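Local coordinates for protein alpha-L-rhamnosidase (Streptomyces avermitilis, PDB 3W5M) that hydrolyses terminal, non-reducing alpha-L-rhamnose from rhamnosides such as citrus flavonoid glycosides and gum arabic, at residues G642-N645 with V646-T650; G691-G694 with W695-G699. One frame throughout, in Å; residues are numbered along the deposited sequence.

Contact 1: G642-N645 with V646-T650; sequences GDIN and VFAPT
Two consecutive turns of helix 641-654 meet here, G642-I644 bonding through their carbonyls to V646-A648 in the buried part of the six-hairpin glycosidase domain. V646 N reaches G642 O at 3.1 Å (N-H...O 164°), F647 N reaches D643 O at 3.2 Å, and A648 N reaches I644 O at 2.8 Å. This i to i+4 series stops at P649, whose nitrogen carries no hydrogen; its CD lies 4.1 Å from N645 O, and the helix kinks there. V646 straddles the turn below it, CG1 3.4 Å from G642 O and CG2 3.4 Å from D643 O. Lengthwise, I644 CD1 extends to 4.4 Å from A648 CB, CG1 standing anti to the backbone N (chi1 -168°). N645 crosses V646 at about a right angle, ND2 3.9 Å from CG1. Its amide makes its hydrogen bonds outside this turn: OD1 bonds to T701 OG1, ND2 to G694 O and Y763 OH. Were this asparagine an alanine, the buried G694 carbonyl would probably lose this donor and the T701 hydroxyl its mate. Three backbone bonds thus hold the helix up to A648, where the proline withholds a donor from N645 O, while D643 binds rhamnose and N645 ties the helix to its neighbours.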
loop_
_atom_site.group_PDB
_atom_site.type_symbol
_atom_site.label_atom_id
_atom_site.label_comp_id
_atom_site.label_asym_id
_atom_site.label_seq_id
_atom_site.Cartn_x
_atom_site.Cartn_y
_atom_site.Cartn_z
ATOM N N GLY A 642 -12.371 6.165 -1.578
ATOM C CA GLY A 642 -12.811 6.572 -2.909
ATOM C C GLY A 642 -12.049 5.908 -4.032
ATOM O O GLY A 642 -12.640 5.365 -4.983
ATOM N N ASP A 643 -10.717 5.895 -3.906
ATOM C CA ASP A 643 -9.889 5.360 -4.951
ATOM C C ASP A 643 -10.096 3.865 -5.149
ATOM O O ASP A 643 -10.101 3.379 -6.269
ATOM C CB ASP A 643 -8.416 5.658 -4.609
ATOM C CG ASP A 643 -8.153 7.161 -4.477
ATOM O OD1 ASP A 643 -8.867 7.825 -3.689
ATOM O OD2 ASP A 643 -7.255 7.681 -5.184
ATOM N N ILE A 644 -10.188 3.117 -4.058
ATOM C CA ILE A 644 -10.375 1.676 -4.203
ATOM C C ILE A 644 -11.823 1.327 -4.609
ATOM O O ILE A 644 -12.047 0.375 -5.372
ATOM C CB ILE A 644 -9.833 0.858 -2.987
ATOM C CG1 ILE A 644 -9.771 -0.645 -3.320
ATOM C CG2 ILE A 644 -10.666 1.099 -1.730
ATOM C CD1 ILE A 644 -8.952 -1.002 -4.562
ATOM N N ASN A 645 -12.783 2.128 -4.156
ATOM C CA ASN A 645 -14.170 2.031 -4.636
ATOM C C ASN A 645 -14.175 2.007 -6.153
ATOM O O ASN A 645 -14.683 1.075 -6.754
ATOM C CB ASN A 645 -15.022 3.210 -4.140
ATOM C CG ASN A 645 -16.323 3.373 -4.919
ATOM O OD1 ASN A 645 -16.953 2.381 -5.316
ATOM N ND2 ASN A 645 -16.725 4.628 -5.158
ATOM N N VAL A 646 -13.583 3.013 -6.785
ATOM C CA VAL A 646 -13.641 3.071 -8.242
ATOM C C VAL A 646 -12.812 1.980 -8.948
ATOM O O VAL A 646 -13.194 1.505 -10.015
ATOM C CB VAL A 646 -13.351 4.504 -8.778
ATOM C CG1 VAL A 646 -14.138 5.548 -7.982
ATOM C CG2 VAL A 646 -11.880 4.841 -8.730
ATOM N N PHE A 647 -11.690 1.582 -8.346
ATOM C CA PHE A 647 -10.741 0.687 -9.005
ATOM C C PHE A 647 -10.927 -0.812 -8.730
ATOM O O PHE A 647 -10.401 -1.638 -9.490
ATOM C CB PHE A 647 -9.299 1.116 -8.679
ATOM C CG PHE A 647 -8.244 0.373 -9.457
ATOM C CD1 PHE A 647 -8.093 0.603 -10.840
ATOM C CD2 PHE A 647 -7.380 -0.527 -8.832
ATOM C CE1 PHE A 647 -7.101 -0.037 -11.566
ATOM C CE2 PHE A 647 -6.401 -1.195 -9.574
ATOM C CZ PHE A 647 -6.253 -0.946 -10.937
ATOM N N ALA A 648 -11.677 -1.165 -7.682
ATOM C CA ALA A 648 -11.771 -2.578 -7.275
ATOM C C ALA A 648 -12.134 -3.577 -8.379
ATOM O O ALA A 648 -11.491 -4.603 -8.493
ATOM C CB ALA A 648 -12.647 -2.762 -6.042
ATOM N N PRO A 649 -13.161 -3.288 -9.209
ATOM C CA PRO A 649 -13.486 -4.266 -10.243
ATOM C C PRO A 649 -12.346 -4.508 -11.235
ATOM O O PRO A 649 -12.137 -5.628 -11.649
ATOM C CB PRO A 649 -14.705 -3.644 -10.927
ATOM C CG PRO A 649 -15.327 -2.841 -9.834
ATOM C CD PRO A 649 -14.143 -2.193 -9.176
ATOM N N THR A 650 -11.600 -3.462 -11.590
ATOM C CA THR A 650 -10.451 -3.627 -12.464
ATOM C C THR A 650 -9.348 -4.442 -11.736
ATOM O O THR A 650 -8.780 -5.365 -12.305
ATOM C CB THR A 650 -9.922 -2.249 -12.914
ATOM O OG1 THR A 650 -10.918 -1.607 -13.714
ATOM C CG2 THR A 650 -8.653 -2.386 -13.761
#

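Contact 2: G691-G694 with W695-G699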
loop_
_atom_site.group_PDB
_atom_site.type_symbol
_atom_site.label_atom_id
_atom_site.label_comp_id
_atom_site.label_asym_id
_atom_site.label_seq_id
_atom_site.Cartn_x
_atom_site.Cartn_y
_atom_site.Cartn_z
ATOM N N GLY A 691 -18.200 9.677 6.157
ATOM C CA GLY A 691 -19.580 9.891 5.671
ATOM C C GLY A 691 -19.695 10.542 4.310
ATOM O O GLY A 691 -20.715 11.180 3.999
ATOM N N VAL A 692 -18.683 10.349 3.467
ATOM C CA VAL A 692 -18.630 10.976 2.176
ATOM C C VAL A 692 -19.046 10.027 1.070
ATOM O O VAL A 692 -18.413 8.963 0.874
ATOM C CB VAL A 692 -17.201 11.488 1.875
ATOM C CG1 VAL A 692 -17.058 11.935 0.421
ATOM C CG2 VAL A 692 -16.808 12.567 2.872
ATOM N N ALA A 693 -20.060 10.441 0.305
ATOM C CA ALA A 693 -20.500 9.715 -0.893
ATOM C C ALA A 693 -19.407 9.391 -1.898
ATOM O O ALA A 693 -18.683 10.276 -2.333
ATOM C CB ALA A 693 -21.607 10.493 -1.595
ATOM N N GLY A 694 -19.344 8.118 -2.306
ATOM C CA GLY A 694 -18.388 7.633 -3.294
ATOM C C GLY A 694 -17.058 7.274 -2.638
ATOM O O GLY A 694 -16.183 6.689 -3.284
ATOM N N TRP A 695 -16.918 7.632 -1.367
ATOM C CA TRP A 695 -15.714 7.331 -0.592
ATOM C C TRP A 695 -16.125 6.230 0.406
ATOM O O TRP A 695 -15.867 5.056 0.165
ATOM C CB TRP A 695 -15.114 8.618 0.057
ATOM C CG TRP A 695 -14.044 9.248 -0.836
ATOM C CD1 TRP A 695 -12.679 9.261 -0.608
ATOM C CD2 TRP A 695 -14.235 9.850 -2.119
ATOM N NE1 TRP A 695 -12.034 9.868 -1.642
ATOM C CE2 TRP A 695 -12.955 10.231 -2.596
ATOM C CE3 TRP A 695 -15.370 10.159 -2.901
ATOM C CZ2 TRP A 695 -12.775 10.870 -3.823
ATOM C CZ3 TRP A 695 -15.188 10.798 -4.124
ATOM C CH2 TRP A 695 -13.904 11.142 -4.576
ATOM N N GLY A 696 -16.851 6.601 1.457
ATOM C CA GLY A 696 -17.346 5.661 2.452
ATOM C C GLY A 696 -18.073 4.485 1.834
ATOM O O GLY A 696 -18.075 3.377 2.414
ATOM N N ASP A 697 -18.656 4.685 0.641
ATOM C CA ASP A 697 -19.351 3.603 -0.063
ATOM C C ASP A 697 -18.493 2.408 -0.487
ATOM O O ASP A 697 -19.037 1.370 -0.867
ATOM C CB ASP A 697 -20.136 4.162 -1.241
ATOM C CG ASP A 697 -21.205 5.114 -0.769
ATOM O OD1 ASP A 697 -22.238 4.625 -0.239
ATOM O OD2 ASP A 697 -20.961 6.340 -0.862
ATOM N N ALA A 698 -17.167 2.542 -0.393
ATOM C CA ALA A 698 -16.281 1.418 -0.602
ATOM C C ALA A 698 -16.648 0.239 0.282
ATOM O O ALA A 698 -16.444 -0.911 -0.107
ATOM C CB ALA A 698 -14.828 1.824 -0.369
ATOM N N GLY A 699 -17.163 0.526 1.471
ATOM C CA GLY A 699 -17.650 -0.506 2.413
ATOM C C GLY A 699 -18.742 -1.423 1.860
ATOM O O GLY A 699 -18.942 -2.525 2.369
#
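The chain from V692 to W695 makes a tight reversal whose angles, -52°/130° at A693 and 85°/-9° at G694, are those of a type II beta turn, and a type I turn from W695 to A698 follows directly. V692 O serves two donors, W695 N at 3.0 Å, which closes the first turn, and G696 N at 2.9 Å, which lies in the carbonyl plane. W695 and V692 lie side by side and point the same way, V692 CG1 resting 3.9 Å from W695 CB. The indole lies beside the turn with its edge to A693: its CE3 corner comes within 3.4 Å of A693 O, which sits in the ring plane. From the second turn, D697 points back toward the glycine. With CG beside its own backbone N (chi1 -63°), OD2 accepts G694 N at 2.8 Å through its anti lone pair, and the bond is nearly straight. The other oxygen, OD1, bonds to S767 and W726, which hold the carboxylate from outside the turn; these partners would probably stabilise its charged form. W695 NE1 hydrogen-bonds to a bound Tris molecule, probably from the crystallisation liquor, and Y744 meets the ring at an inclined angle. The arrangement is a type II turn followed by a type I turn that shares W695, leading into helix 698-710 of the (alpha/alpha)6 barrel and setting a sugar-binding tryptophan at the rhamnose site.

Overall arrangement
Both contacts belong to the (alpha/alpha)6-barrel domain, with centres about 11 Å apart. Contact 1 comes first, on helix 641-654; helix 658-671 and a loop intervene before contact 2, which leads into helix 698-710. The two touch directly: G642 N packs 3.3 Å from W695 CD1, and N645 CB lies 4.0 Å from A698 CB, placing the start of helix 698-710 against helix 641-654. D643 and W695, one from each contact, both bind rhamnose and are close enough for D643 OD1 to lie 4.3 Å from W695 NE1; H916 is a further member beside D643. Residues distant in sequence are thus brought together in one sugar pocket.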